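Local coordinates for protein beta-alanyl-CoA:ammonia lyase 2 (Clostridium propionicum, PDB 4MTU) that probably acts as a lyase that releases ammonia from beta-alanyl-CoA, and is a zinc-binding protein of the hot dog fold superfamily, at residues Leu40-Tyr43 with Asp47-Leu50. Sequence-based numbering, arbitrary orientation.
Sequences LMVY and DISL
Met-41 and Val-42, on the C-terminal part of the central helix of a hot dog fold, pack against Asp-47 to Ser-49 in the loop that carries the chain from helix 27-45 into strand 50-59. The contact is made by van der Waals packing, with no hydrogen bond between the two segments. Met-41 and Ser-49 direct their CB atoms at each other, and in one of two Ser-49 conformers Met-41 CG lies 3.3 Å from Ser-49 OG. With CG beside the backbone N (chi1 -67°) and further bends at chi2 and chi3, the methionine chain turns from the loop after CG; its side chain packs on Tyr-83, Cys-85 and Leu-122 of the sheet. Next to it the Asp-47 carbonyl oxygen faces the helix, with Met-41 CB 3.5 Å from Asp-47 O. Val-42 N also comes within 3.4 Å of Asp-47 O, but the angle is too poor for a bond. A looser apolar contact joins the CG2 atoms of Val-42 and Ile-48, 4.3 Å apart.

Two polar side chains of the loop, Asp-47 and Ser-49, bond within it, and Asp-47 also to a neighbouring subunit. Asp-47 OD1 accepts from Ser-49 N at 2.9 Å, an Asx turn whose nearly straight bond (160°) reaches the anti side of the carboxylate. The other carboxylate oxygen, OD2, is hydrogen-bonded to Thr-104 of a second subunit, so one side chain both braces the turn and reaches across the interface. Ile-48 packs on Met-95 of that subunit and on Tyr-19 of a third, placing the loop where three chains meet. Asp-45, a zinc ligand with His-142, lies just before the loop. In that same Ser-49 conformer, OG donates back to Ile-48 O at 2.7 Å, tilted from the carbonyl plane.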
loop_
_atom_site.group_PDB
_atom_site.type_symbol
_atom_site.label_atom_id
_atom_site.label_comp_id
_atom_site.label_asym_id
_atom_site.label_seq_id
_atom_site.Cartn_x
_atom_site.Cartn_y
_atom_site.Cartn_z
ATOM N N LEU A 40 3.715 -8.255 -22.731
ATOM C CA LEU A 40 3.957 -8.314 -24.160
ATOM C C LEU A 40 5.477 -8.450 -24.492
ATOM O O LEU A 40 5.828 -9.195 -25.397
ATOM C CB LEU A 40 3.402 -7.088 -24.870
ATOM C CG LEU A 40 1.870 -6.944 -24.888
ATOM C CD1 LEU A 40 1.473 -5.551 -25.310
ATOM C CD2 LEU A 40 1.265 -7.956 -25.834
ATOM N N MET A 41 6.294 -7.731 -23.758
ATOM C CA MET A 41 7.722 -7.760 -24.008
ATOM C C MET A 41 8.324 -9.098 -23.581
ATOM O O MET A 41 9.242 -9.632 -24.268
ATOM C CB MET A 41 8.403 -6.569 -23.320
ATOM C CG MET A 41 8.013 -5.237 -23.907
ATOM S SD MET A 41 8.346 -5.048 -25.677
ATOM C CE MET A 41 6.752 -5.410 -26.396
ATOM N N VAL A 42 7.863 -9.649 -22.488
ATOM C CA VAL A 42 8.283 -10.986 -22.095
ATOM C C VAL A 42 8.007 -11.966 -23.230
ATOM O O VAL A 42 8.842 -12.808 -23.589
ATOM C CB VAL A 42 7.574 -11.420 -20.773
ATOM C CG1 VAL A 42 7.868 -12.900 -20.482
ATOM C CG2 VAL A 42 8.019 -10.510 -19.622
ATOM N N TYR A 43 6.804 -11.881 -23.781
ATOM C CA TYR A 43 6.421 -12.814 -24.838
ATOM C C TYR A 43 7.158 -12.619 -26.167
ATOM O O TYR A 43 7.471 -13.580 -26.846
ATOM C CB TYR A 43 4.907 -12.765 -25.074
ATOM C CG TYR A 43 4.075 -13.202 -23.905
ATOM C CD1 TYR A 43 4.545 -14.041 -22.900
ATOM C CD2 TYR A 43 2.753 -12.763 -23.774
ATOM C CE1 TYR A 43 3.778 -14.419 -21.830
ATOM C CE2 TYR A 43 1.994 -13.151 -22.705
ATOM C CZ TYR A 43 2.475 -13.974 -21.729
ATOM O OH TYR A 43 1.724 -14.332 -20.636
ATOM N N ASP A 47 12.335 -10.454 -22.150
ATOM C CA ASP A 47 12.911 -9.482 -21.225
ATOM C C ASP A 47 11.773 -8.594 -20.705
ATOM O O ASP A 47 10.842 -8.325 -21.473
ATOM C CB ASP A 47 13.967 -8.659 -21.934
ATOM C CG ASP A 47 14.822 -7.851 -20.984
ATOM O OD1 ASP A 47 14.430 -6.695 -20.637
ATOM O OD2 ASP A 47 15.892 -8.344 -20.549
ATOM N N ILE A 48 11.875 -8.145 -19.489
ATOM C CA ILE A 48 10.801 -7.293 -18.948
ATOM C C ILE A 48 10.773 -5.913 -19.601
ATOM O O ILE A 48 9.714 -5.272 -19.538
ATOM C CB ILE A 48 10.861 -7.151 -17.429
ATOM C CG1 ILE A 48 12.209 -6.577 -16.915
ATOM C CG2 ILE A 48 10.502 -8.479 -16.783
ATOM C CD1 ILE A 48 12.156 -6.132 -15.452
ATOM N N SER A 49 11.844 -5.474 -20.258
ATOM C CA SER A 49 11.921 -4.234 -21.019
ATOM C C SER A 49 11.973 -3.007 -20.113
ATOM O O SER A 49 11.913 -3.099 -18.877
ATOM C CB SER A 49 10.784 -4.101 -22.058
ATOM O OG SER A 49 9.622 -3.461 -21.595
ATOM N N LEU A 50 12.082 -1.863 -20.784
ATOM C CA LEU A 50 12.036 -0.539 -20.174
ATOM C C LEU A 50 10.919 0.202 -20.943
ATOM O O LEU A 50 10.846 0.175 -22.183
ATOM C CB LEU A 50 13.362 0.166 -20.261
ATOM C CG LEU A 50 14.541 -0.545 -19.509
ATOM C CD1 LEU A 50 15.879 0.074 -19.947
ATOM C CD2 LEU A 50 14.338 -0.573 -18.010
#